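Local coordinates for FprA (PDB 1LQT), which catalyses electron transfer between NADP(H) and ferredoxin with FAD as cofactor and may supply electrons to P450 systems, at residues G85-P90 with A412-L417; E236-A239 with V244-Q247; I165-P170 with Q192-V197; A20-A25 with D377-L382. One frame throughout, in Å; residues are numbered along the deposited sequence.

Interaction 1 of 4, residues G85-P90 with A412-L417; sequences GEHVQP and ARQPKL
His87 and Arg413 bring their backbones together where a loop passes the C-terminal end of helix 402-413, their CA atoms 5.5 Å apart. One hydrogen bond joins the two segments: Arg413 NH1 donates to His87 O at 3.0 Å. The carbonyl oxygen lies in the guanidinium plane and the N-H points at it with an angle of 161°. The arginine's CB and CG already lie against that oxygen, and the bend at chi2 (-60°) brings CD and NH1 back to it; CB and CG also rest against Val88 CG1. NH1 forms a salt bridge with Glu92 OE1 as well, so this one nitrogen has two acceptors.

The imidazole of His87 carries the rest. Gln414 NE2 lies over one ring face, 3.2 Å from His87 NE2 but poorly angled for a hydrogen bond; the two planes are 37° apart. Gln414 NE2 is bonded instead to Asn81 O, its OE1 takes the N-H of Lys416, and His87 ND1 is bonded to Val83 N. Glu86 CG covers the opposite face of the ring.

Val88 also packs on Trp409 and Leu410 of helix 402-413. The loop itself links strand 76-80 of the FAD-side sheet to helix 90-96, next to Val84, which probably binds FAD.

Interaction 2 of 4, residues E236-A239 with V244-Q247; sequences EDAA and VCKQ
Apolar packing between Ala238 and Cys245 carries most of this contact, which joins two consecutive helices and buries 165 Å² in all. The methyl CB of Ala238 lies 3.8 Å from Cys245 SG, and the sulfur also comes within 3.7 Å of Ala238 CA, so it presses against the helix surface and not on the methyl alone. Its torsion accounts for this: with SG turned directly opposite its own backbone N (chi1 180°), the thiol projects straight across to helix 235-241. Both residues are buried, and Leu203, from a loop, touches both.

Lys246 adds to this packing through the root of its side chain. Its CA is 4.1 Å from Ala238 CB, and its CB lies 4.3 Å from Ala239 CA; beyond that the extended chain leads its amino group away from helix 235-241.

Contacts of the Ala238 carbonyl form the second group. Its oxygen lies alongside the neighbouring helix, with Ala238 O 3.6 Å from Cys245 CB and 3.8 Å from Lys246 N. On the far side of helix 235-241, Asp237 turns away and bonds to Thr234.

The nearest backbones, at Ala238 and Lys246, have CA atoms just 4.9 Å apart. The short link between helices 235-241 and 243-256, together with the small methyl of Ala238, lets the two come this close, as in a pair of helices joined by a tight turn; this pair sits at the outer edge of the NADP-binding half of the protein.

Interaction 3 of 4, residues I165-P170 with Q192-V197; sequences ILLTDP and QEVVIV
In the NADP-binding Rossmann-type domain, the last turn of helix 157-167 lies on strand 193-197, and Leu166 and Leu167 close on Val194 there. Val194 CG2 is the meeting point. Leu167 reaches it with the whole fork of its side chain: CD1 at 3.6 Å from Val194 CG2, CG at 3.7 Å and CD2 at 4.0 Å from the same methyl. The leucine fork and the valine branch run obliquely to one another. CD1 also touches the valine's branch point, 3.9 Å from Val194 CB.

Leu166 approaches the same methyl from one residue earlier on the helix, its side chain at about a right angle to the valine, with Leu166 CB and CD1 both 4.0 Å from Val194 CG2. The valine torsion makes this possible: at chi1 176° it is CG1 that takes the place farthest from the backbone N, which leaves CG2 beside that nitrogen and turned to both leucines.

Strand 149-153, helix 157-167 and strand 193-197 form a beta-alpha-beta crossover, the two strands being parallel neighbours in the sheet. The turn ahead of the helix and its first residues, Asn155 to Val158, probably bind NADP(+); this contact lies at the other end of the helix, remote from the dinucleotide. Ala163, a turn back, also lies on Val194, and Val152 touches it from strand 149-153. Glu193 points away from the helix and forms salt bridges with Arg149 and Arg266 on the flanking strands.

Interaction 4 of 4, residues A20-A25 with D377-L382; sequences ASLLKA and DTVDTL
Val379 pushes its forked end between Ser21 and Leu22 of the facing helix. Its CG1 sits 3.7 Å from Leu22 CD2 and 3.8 Å from Ser21 CB, while CG2 spans the same two residues, 4.0 Å from Ser21 CB and 4.1 Å from Leu22 CG. A chi1 of 165° swings CG1 well clear of the valine's own backbone N, and in this rotation both methyls are presented to helix 13-28. Leu22 lies obliquely against it and stretches CD2 further, to 4.1 Å from CD2 of Leu382, one turn along helix 370-391; those two leucines stand nearly perpendicular.

The backbones stay apart. The axes of segments 20-25 and 377-382 approach to 9.5 Å and cross at -47°, with both chains running in broadly the same sense. That angle is consistent with ridges-into-grooves packing.

Helix 13-28 is the first helix of the FAD-binding Rossmann fold; it follows strand 4-9 and the glycine-rich turn, where Ser14 probably contacts FAD. Helix 370-391 comes from far later in the chain, after strand 354-356, and lies beside it on the same face of the sheet. Ile101 of strand 99-102 underlies both leucines, with Val36 under Leu22 and Tyr355 under Leu382.

Polar groups beside this contact meet on Gln376, just ahead of segment 377-382: its OE1 is bonded to Ser21 OG and to Lys24 NZ, and its NE2 to Asp380 OD1, so one amide ties a hydroxyl and an amine of helix 13-28 to a carboxylate of its own helix.

Overall arrangement
Interactions 1 and 4 belong to the FAD-side Rossmann domain, with centres 26 Å apart; interactions 2 and 3 lie in the NADP-side domain, 27 Å apart. Across the molecule, interactions 1 and 3 are 41 Å apart between centres and interactions 3 and 4 are 42 Å apart, on opposite sides of the chain's centre. Along the sequence, interactions 4 and 1 interleave, each tying an early segment to a late one: helices 370-391 and 402-413 return to the FAD domain. The NADP-side pair is nested inside, interaction 3 closing before interaction 2 opens. The chain thus completes its FAD domain only after building the NADP domain inserted within it.

Interaction 1 of 4, residues G85-P90 with A412-L417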
loop_
_atom_site.group_PDB
_atom_site.type_symbol
_atom_site.label_atom_id
_atom_site.label_comp_id
_atom_site.label_asym_id
_atom_site.label_seq_id
_atom_site.Cartn_x
_atom_site.Cartn_y
_atom_site.Cartn_z
ATOM N N GLY A 85 -3.951 -2.034 -19.500
ATOM C CA GLY A 85 -5.292 -2.546 -19.505
ATOM C C GLY A 85 -6.270 -1.532 -20.078
ATOM O O GLY A 85 -7.411 -1.891 -20.402
ATOM N N GLU A 86 -5.851 -0.269 -20.209
ATOM C CA GLU A 86 -6.660 0.788 -20.771
ATOM C C GLU A 86 -5.999 1.367 -22.032
ATOM O O GLU A 86 -6.473 1.177 -23.136
ATOM C CB GLU A 86 -6.935 1.912 -19.766
ATOM C CG GLU A 86 -7.790 3.020 -20.316
ATOM C CD GLU A 86 -8.081 4.103 -19.293
ATOM O OE1 GLU A 86 -7.852 3.858 -18.081
ATOM O OE2 GLU A 86 -8.526 5.206 -19.703
ATOM N N HIS A 87 -4.878 2.065 -21.875
ATOM C CA HIS A 87 -4.205 2.690 -23.014
ATOM C C HIS A 87 -3.455 1.697 -23.878
ATOM O O HIS A 87 -3.392 1.865 -25.092
ATOM C CB HIS A 87 -3.248 3.767 -22.510
ATOM C CG HIS A 87 -3.953 4.832 -21.753
ATOM N ND1 HIS A 87 -3.888 4.937 -20.380
ATOM C CD2 HIS A 87 -4.780 5.808 -22.181
ATOM C CE1 HIS A 87 -4.699 5.907 -20.004
ATOM N NE2 HIS A 87 -5.238 6.458 -21.078
ATOM N N VAL A 88 -2.826 0.741 -23.226
ATOM C CA VAL A 88 -2.098 -0.345 -23.877
ATOM C C VAL A 88 -2.441 -1.624 -23.147
ATOM O O VAL A 88 -2.795 -1.590 -21.963
ATOM C CB VAL A 88 -0.560 -0.125 -23.890
ATOM C CG1 VAL A 88 -0.216 1.188 -24.625
ATOM C CG2 VAL A 88 0.011 -0.134 -22.490
ATOM N N GLN A 89 -2.333 -2.748 -23.842
ATOM C CA GLN A 89 -2.737 -4.035 -23.292
ATOM C C GLN A 89 -1.538 -4.941 -23.096
ATOM O O GLN A 89 -0.539 -4.839 -23.817
ATOM C CB GLN A 89 -3.724 -4.737 -24.239
ATOM C CG GLN A 89 -4.949 -3.959 -24.539
ATOM C CD GLN A 89 -5.756 -3.642 -23.309
ATOM O OE1 GLN A 89 -5.912 -4.485 -22.408
ATOM N NE2 GLN A 89 -6.279 -2.443 -23.264
ATOM N N PRO A 90 -1.618 -5.877 -22.156
ATOM C CA PRO A 90 -0.532 -6.832 -21.962
ATOM C C PRO A 90 -0.066 -7.506 -23.257
ATOM O O PRO A 90 1.133 -7.635 -23.471
ATOM C CB PRO A 90 -1.104 -7.817 -20.932
ATOM C CG PRO A 90 -1.945 -6.905 -20.084
ATOM C CD PRO A 90 -2.643 -6.027 -21.092
ATOM N N ALA A 412 0.945 7.697 -29.118
ATOM C CA ALA A 412 -0.299 7.583 -29.887
ATOM C C ALA A 412 -1.431 7.135 -28.983
ATOM O O ALA A 412 -2.530 7.640 -29.072
ATOM C CB ALA A 412 -0.116 6.589 -31.031
ATOM N N ARG A 413 -1.148 6.179 -28.110
ATOM C CA ARG A 413 -2.140 5.618 -27.218
ATOM C C ARG A 413 -2.474 6.534 -26.054
ATOM O O ARG A 413 -3.582 6.488 -25.556
ATOM C CB ARG A 413 -1.634 4.295 -26.696
ATOM C CG ARG A 413 -1.608 3.209 -27.767
ATOM C CD ARG A 413 -2.972 2.915 -28.356
ATOM N NE ARG A 413 -2.888 1.733 -29.213
ATOM C CZ ARG A 413 -2.834 0.493 -28.790
ATOM N NH1 ARG A 413 -2.963 0.191 -27.507
ATOM N NH2 ARG A 413 -2.619 -0.464 -29.664
ATOM N N GLN A 414 -1.521 7.350 -25.629
ATOM C CA GLN A 414 -1.716 8.249 -24.489
ATOM C C GLN A 414 -0.984 9.537 -24.762
ATOM O O GLN A 414 0.149 9.730 -24.350
ATOM C CB GLN A 414 -1.204 7.600 -23.197
ATOM C CG GLN A 414 -1.284 8.496 -21.960
ATOM C CD GLN A 414 -2.603 9.188 -21.762
ATOM O OE1 GLN A 414 -3.015 9.999 -22.586
ATOM N NE2 GLN A 414 -3.260 8.882 -20.661
ATOM N N PRO A 415 -1.640 10.444 -25.465
ATOM C CA PRO A 415 -1.033 11.746 -25.775
ATOM C C PRO A 415 -0.707 12.553 -24.519
ATOM O O PRO A 415 0.110 13.471 -24.608
ATOM C CB PRO A 415 -2.099 12.434 -26.628
ATOM C CG PRO A 415 -2.884 11.333 -27.230
ATOM C CD PRO A 415 -2.932 10.259 -26.148
ATOM N N LYS A 416 -1.308 12.204 -23.393
ATOM C CA LYS A 416 -1.083 12.910 -22.145
ATOM C C LYS A 416 -0.159 12.129 -21.223
ATOM O O LYS A 416 -0.250 12.239 -20.008
ATOM C CB LYS A 416 -2.412 13.200 -21.473
ATOM C CG LYS A 416 -3.335 14.100 -22.312
ATOM C CD LYS A 416 -4.549 14.539 -21.554
ATOM C CE LYS A 416 -5.516 15.305 -22.439
ATOM N NZ LYS A 416 -6.806 15.493 -21.692
ATOM N N LEU A 417 0.760 11.361 -21.778
ATOM C CA LEU A 417 1.725 10.654 -20.934
ATOM C C LEU A 417 2.675 11.674 -20.310
ATOM O O LEU A 417 2.875 12.775 -20.804
ATOM C CB LEU A 417 2.420 9.512 -21.669
ATOM C CG LEU A 417 3.338 9.889 -22.831
ATOM C CD1 LEU A 417 4.684 10.452 -22.384
ATOM C CD2 LEU A 417 3.513 8.658 -23.721
#

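Interaction 2 of 4, residues E236-A239 with V244-Q247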
loop_
_atom_site.group_PDB
_atom_site.type_symbol
_atom_site.label_atom_id
_atom_site.label_comp_id
_atom_site.label_asym_id
_atom_site.label_seq_id
_atom_site.Cartn_x
_atom_site.Cartn_y
_atom_site.Cartn_z
ATOM N N GLU A 236 5.796 -16.145 27.805
ATOM C CA GLU A 236 6.304 -17.389 27.260
ATOM C C GLU A 236 5.739 -17.645 25.868
ATOM O O GLU A 236 6.479 -17.940 24.926
ATOM C CB GLU A 236 6.012 -18.573 28.186
ATOM C CG GLU A 236 6.460 -19.899 27.560
ATOM C CD GLU A 236 6.259 -21.139 28.430
ATOM O OE1 GLU A 236 6.386 -21.034 29.674
ATOM O OE2 GLU A 236 5.976 -22.242 27.853
ATOM N N ASP A 237 4.428 -17.511 25.742
ATOM C CA ASP A 237 3.774 -17.772 24.470
ATOM C C ASP A 237 4.193 -16.713 23.438
ATOM O O ASP A 237 4.339 -17.014 22.247
ATOM C CB ASP A 237 2.266 -17.794 24.644
ATOM C CG ASP A 237 1.765 -18.968 25.450
ATOM O OD1 ASP A 237 2.270 -20.092 25.280
ATOM O OD2 ASP A 237 0.852 -18.761 26.288
ATOM N N ALA A 238 4.383 -15.477 23.880
ATOM C CA ALA A 238 4.803 -14.416 22.962
ATOM C C ALA A 238 6.182 -14.713 22.377
ATOM O O ALA A 238 6.412 -14.557 21.196
ATOM C CB ALA A 238 4.824 -13.083 23.652
ATOM N N ALA A 239 7.101 -15.123 23.244
ATOM C CA ALA A 239 8.449 -15.451 22.804
ATOM C C ALA A 239 8.427 -16.600 21.804
ATOM O O ALA A 239 9.257 -16.623 20.890
ATOM C CB ALA A 239 9.354 -15.761 24.001
ATOM N N VAL A 244 9.598 -10.249 17.475
ATOM C CA VAL A 244 8.745 -9.074 17.316
ATOM C C VAL A 244 7.567 -9.178 18.264
ATOM O O VAL A 244 7.219 -8.213 18.922
ATOM C CB VAL A 244 8.293 -8.924 15.867
ATOM C CG1 VAL A 244 7.242 -7.824 15.742
ATOM C CG2 VAL A 244 9.527 -8.612 15.000
ATOM N N CYS A 245 6.957 -10.346 18.321
ATOM C CA CYS A 245 5.807 -10.552 19.190
ATOM C C CYS A 245 6.197 -10.297 20.653
ATOM O O CYS A 245 5.498 -9.605 21.381
ATOM C CB CYS A 245 5.279 -11.955 19.000
ATOM S SG CYS A 245 3.850 -12.319 20.043
ATOM N N LYS A 246 7.330 -10.835 21.051
ATOM C CA LYS A 246 7.814 -10.589 22.398
ATOM C C LYS A 246 7.882 -9.105 22.726
ATOM O O LYS A 246 7.409 -8.646 23.779
ATOM C CB LYS A 246 9.203 -11.219 22.540
ATOM C CG LYS A 246 9.948 -10.888 23.833
ATOM C CD LYS A 246 11.279 -11.654 23.950
ATOM C CE LYS A 246 11.945 -11.389 25.304
ATOM N NZ LYS A 246 11.097 -11.910 26.428
ATOM N N GLN A 247 8.478 -8.344 21.808
ATOM C CA GLN A 247 8.622 -6.914 22.009
ATOM C C GLN A 247 7.264 -6.222 21.989
ATOM O O GLN A 247 7.007 -5.319 22.772
ATOM C CB GLN A 247 9.598 -6.289 21.001
ATOM C CG GLN A 247 11.000 -6.849 21.081
ATOM C CD GLN A 247 11.608 -6.698 22.453
ATOM O OE1 GLN A 247 11.537 -5.628 23.057
ATOM N NE2 GLN A 247 12.233 -7.765 22.943
#

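Interaction 3 of 4, residues I165-P170 with Q192-V197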
loop_
_atom_site.group_PDB
_atom_site.type_symbol
_atom_site.label_atom_id
_atom_site.label_comp_id
_atom_site.label_asym_id
_atom_site.label_seq_id
_atom_site.Cartn_x
_atom_site.Cartn_y
_atom_site.Cartn_z
ATOM N N ILE A 165 -3.745 8.974 12.035
ATOM C CA ILE A 165 -4.182 10.132 11.274
ATOM C C ILE A 165 -5.488 10.689 11.804
ATOM O O ILE A 165 -5.674 11.905 11.863
ATOM C CB ILE A 165 -4.215 9.794 9.775
ATOM C CG1 ILE A 165 -2.789 9.440 9.270
ATOM C CG2 ILE A 165 -4.860 10.892 9.007
ATOM C CD1 ILE A 165 -1.730 10.424 9.540
ATOM N N LEU A 166 -6.375 9.821 12.279
ATOM C CA LEU A 166 -7.643 10.284 12.835
ATOM C C LEU A 166 -7.511 11.042 14.148
ATOM O O LEU A 166 -8.371 11.854 14.469
ATOM C CB LEU A 166 -8.598 9.098 13.031
ATOM C CG LEU A 166 -9.155 8.468 11.746
ATOM C CD1 LEU A 166 -9.875 7.170 12.115
ATOM C CD2 LEU A 166 -10.096 9.412 11.015
ATOM N N LEU A 167 -6.445 10.768 14.894
ATOM C CA LEU A 167 -6.296 11.288 16.262
ATOM C C LEU A 167 -5.167 12.279 16.481
ATOM O O LEU A 167 -5.153 12.974 17.466
ATOM C CB LEU A 167 -6.125 10.147 17.241
ATOM C CG LEU A 167 -7.367 9.282 17.436
ATOM C CD1 LEU A 167 -7.053 8.051 18.245
ATOM C CD2 LEU A 167 -8.458 10.047 18.119
ATOM N N THR A 168 -4.251 12.393 15.527
ATOM C CA THR A 168 -3.122 13.292 15.706
ATOM C C THR A 168 -3.581 14.742 15.662
ATOM O O THR A 168 -4.475 15.126 14.919
ATOM C CB THR A 168 -2.077 13.067 14.601
ATOM O OG1 THR A 168 -1.481 11.768 14.749
ATOM C CG2 THR A 168 -0.934 14.072 14.661
ATOM N N ASP A 169 -2.988 15.553 16.510
ATOM C CA ASP A 169 -3.268 16.983 16.520
ATOM C C ASP A 169 -3.114 17.516 15.101
ATOM O O ASP A 169 -2.056 17.352 14.499
ATOM C CB ASP A 169 -2.230 17.630 17.450
ATOM C CG ASP A 169 -2.342 19.127 17.566
ATOM O OD1 ASP A 169 -3.163 19.768 16.879
ATOM O OD2 ASP A 169 -1.619 19.743 18.378
ATOM N N PRO A 170 -4.148 18.111 14.539
ATOM C CA PRO A 170 -4.030 18.653 13.187
ATOM C C PRO A 170 -2.905 19.675 13.014
ATOM O O PRO A 170 -2.403 19.828 11.903
ATOM C CB PRO A 170 -5.416 19.230 12.922
ATOM C CG PRO A 170 -5.999 19.416 14.281
ATOM C CD PRO A 170 -5.518 18.237 15.056
ATOM N N GLN A 192 -13.176 11.668 18.872
ATOM C CA GLN A 192 -12.638 11.650 20.231
ATOM C C GLN A 192 -12.090 10.284 20.609
ATOM O O GLN A 192 -11.328 10.187 21.532
ATOM C CB GLN A 192 -13.729 12.052 21.230
ATOM C CG GLN A 192 -14.277 13.467 21.007
ATOM C CD GLN A 192 -13.279 14.558 21.300
ATOM O OE1 GLN A 192 -12.256 14.344 21.978
ATOM N NE2 GLN A 192 -13.569 15.751 20.796
ATOM N N GLU A 193 -12.518 9.239 19.909
ATOM C CA GLU A 193 -12.091 7.883 20.219
ATOM C C GLU A 193 -12.038 7.065 18.941
ATOM O O GLU A 193 -12.972 7.113 18.140
ATOM C CB GLU A 193 -13.069 7.195 21.180
ATOM C CG GLU A 193 -12.697 5.782 21.560
ATOM C CD GLU A 193 -13.580 5.215 22.659
ATOM O OE1 GLU A 193 -13.326 5.528 23.819
ATOM O OE2 GLU A 193 -14.532 4.482 22.354
ATOM N N VAL A 194 -10.947 6.334 18.772
ATOM C CA VAL A 194 -10.846 5.311 17.750
ATOM C C VAL A 194 -10.704 3.978 18.464
ATOM O O VAL A 194 -9.847 3.829 19.313
ATOM C CB VAL A 194 -9.620 5.516 16.832
ATOM C CG1 VAL A 194 -9.494 4.375 15.845
ATOM C CG2 VAL A 194 -9.716 6.831 16.082
ATOM N N VAL A 195 -11.550 3.042 18.096
ATOM C CA VAL A 195 -11.476 1.687 18.629
ATOM C C VAL A 195 -10.922 0.785 17.532
ATOM O O VAL A 195 -11.487 0.680 16.456
ATOM C CB VAL A 195 -12.834 1.153 19.089
ATOM C CG1 VAL A 195 -12.649 -0.177 19.764
ATOM C CG2 VAL A 195 -13.491 2.154 20.045
ATOM N N ILE A 196 -9.762 0.194 17.784
ATOM C CA ILE A 196 -9.082 -0.742 16.874
ATOM C C ILE A 196 -9.482 -2.136 17.307
ATOM O O ILE A 196 -9.221 -2.554 18.431
ATOM C CB ILE A 196 -7.579 -0.569 16.949
ATOM C CG1 ILE A 196 -7.190 0.844 16.562
ATOM C CG2 ILE A 196 -6.887 -1.595 16.049
ATOM C CD1 ILE A 196 -5.755 1.161 16.750
ATOM N N VAL A 197 -10.105 -2.859 16.389
ATOM C CA VAL A 197 -10.779 -4.121 16.688
ATOM C C VAL A 197 -10.089 -5.265 15.938
ATOM O O VAL A 197 -10.152 -5.337 14.705
ATOM C CB VAL A 197 -12.259 -4.029 16.273
ATOM C CG1 VAL A 197 -13.006 -5.282 16.652
ATOM C CG2 VAL A 197 -12.921 -2.817 16.903
#

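Interaction 4 of 4, residues A20-A25 with D377-L382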
loop_
_atom_site.group_PDB
_atom_site.type_symbol
_atom_site.label_atom_id
_atom_site.label_comp_id
_atom_site.label_asym_id
_atom_site.label_seq_id
_atom_site.Cartn_x
_atom_site.Cartn_y
_atom_site.Cartn_z
ATOM N N ALA A 20 16.596 -1.910 -11.112
ATOM C CA ALA A 20 17.972 -1.905 -10.675
ATOM C C ALA A 20 18.640 -3.238 -10.924
ATOM O O ALA A 20 19.795 -3.290 -11.358
ATOM C CB ALA A 20 18.077 -1.503 -9.205
ATOM N N SER A 21 17.928 -4.324 -10.657
ATOM C CA SER A 21 18.494 -5.662 -10.884
ATOM C C SER A 21 18.801 -5.910 -12.366
ATOM O O SER A 21 19.818 -6.501 -12.700
ATOM C CB SER A 21 17.544 -6.725 -10.367
ATOM O OG SER A 21 17.427 -6.693 -8.971
ATOM N N LEU A 22 17.937 -5.452 -13.248
ATOM C CA LEU A 22 18.153 -5.603 -14.674
ATOM C C LEU A 22 19.391 -4.847 -15.111
ATOM O O LEU A 22 20.232 -5.361 -15.854
ATOM C CB LEU A 22 16.950 -5.121 -15.443
ATOM C CG LEU A 22 15.690 -5.985 -15.335
ATOM C CD1 LEU A 22 14.443 -5.191 -15.693
ATOM C CD2 LEU A 22 15.809 -7.255 -16.189
ATOM N N LEU A 23 19.519 -3.595 -14.674
ATOM C CA LEU A 23 20.640 -2.773 -15.093
ATOM C C LEU A 23 21.948 -3.294 -14.504
ATOM O O LEU A 23 23.001 -3.264 -15.151
ATOM C CB LEU A 23 20.370 -1.322 -14.704
ATOM C CG LEU A 23 19.183 -0.675 -15.396
ATOM C CD1 LEU A 23 18.921 0.706 -14.819
ATOM C CD2 LEU A 23 19.346 -0.630 -16.908
ATOM N N LYS A 24 21.893 -3.797 -13.276
ATOM C CA LYS A 24 23.060 -4.401 -12.636
ATOM C C LYS A 24 23.553 -5.637 -13.380
ATOM O O LYS A 24 24.744 -5.826 -13.549
ATOM C CB LYS A 24 22.765 -4.753 -11.181
ATOM C CG LYS A 24 23.914 -5.414 -10.440
ATOM C CD LYS A 24 23.495 -5.793 -9.023
ATOM C CE LYS A 24 22.375 -6.842 -8.965
ATOM N NZ LYS A 24 21.810 -6.973 -7.599
ATOM N N ALA A 25 22.620 -6.466 -13.818
ATOM C CA ALA A 25 22.977 -7.632 -14.614
ATOM C C ALA A 25 23.746 -7.193 -15.868
ATOM O O ALA A 25 24.790 -7.772 -16.201
ATOM C CB ALA A 25 21.754 -8.408 -14.981
ATOM N N ASP A 377 14.978 -12.148 -7.531
ATOM C CA ASP A 377 14.664 -13.517 -7.892
ATOM C C ASP A 377 13.920 -13.594 -9.207
ATOM O O ASP A 377 14.264 -14.414 -10.081
ATOM C CB ASP A 377 13.875 -14.190 -6.770
ATOM C CG ASP A 377 14.733 -14.489 -5.557
ATOM O OD1 ASP A 377 15.974 -14.505 -5.660
ATOM O OD2 ASP A 377 14.230 -14.710 -4.454
ATOM N N THR A 378 12.901 -12.759 -9.354
ATOM C CA THR A 378 12.173 -12.719 -10.609
ATOM C C THR A 378 13.120 -12.361 -11.784
ATOM O O THR A 378 13.055 -12.979 -12.864
ATOM C CB THR A 378 11.021 -11.698 -10.556
ATOM O OG1 THR A 378 9.962 -12.150 -9.710
ATOM C CG2 THR A 378 10.410 -11.583 -11.899
ATOM N N VAL A 379 13.946 -11.343 -11.573
ATOM C CA VAL A 379 14.836 -10.878 -12.640
ATOM C C VAL A 379 15.849 -11.936 -13.039
ATOM O O VAL A 379 16.107 -12.128 -14.215
ATOM C CB VAL A 379 15.496 -9.541 -12.248
ATOM C CG1 VAL A 379 16.664 -9.239 -13.140
ATOM C CG2 VAL A 379 14.461 -8.411 -12.291
ATOM N N ASP A 380 16.346 -12.694 -12.060
ATOM C CA ASP A 380 17.266 -13.761 -12.388
ATOM C C ASP A 380 16.584 -14.766 -13.318
ATOM O O ASP A 380 17.161 -15.227 -14.299
ATOM C CB ASP A 380 17.708 -14.494 -11.139
ATOM C CG ASP A 380 18.666 -13.705 -10.265
ATOM O OD1 ASP A 380 19.257 -12.693 -10.692
ATOM O OD2 ASP A 380 18.908 -14.105 -9.097
ATOM N N THR A 381 15.357 -15.150 -12.990
ATOM C CA THR A 381 14.594 -16.071 -13.844
ATOM C C THR A 381 14.386 -15.513 -15.250
ATOM O O THR A 381 14.585 -16.203 -16.252
ATOM C CB THR A 381 13.212 -16.351 -13.213
ATOM O OG1 THR A 381 13.362 -16.927 -11.913
ATOM C CG2 THR A 381 12.427 -17.347 -14.035
ATOM N N LEU A 382 13.951 -14.255 -15.314
ATOM C CA LEU A 382 13.730 -13.566 -16.566
ATOM C C LEU A 382 14.984 -13.582 -17.437
ATOM O O LEU A 382 14.925 -13.891 -18.640
ATOM C CB LEU A 382 13.287 -12.133 -16.237
ATOM C CG LEU A 382 13.011 -11.157 -17.362
ATOM C CD1 LEU A 382 12.192 -10.004 -16.830
ATOM C CD2 LEU A 382 14.260 -10.637 -17.994
#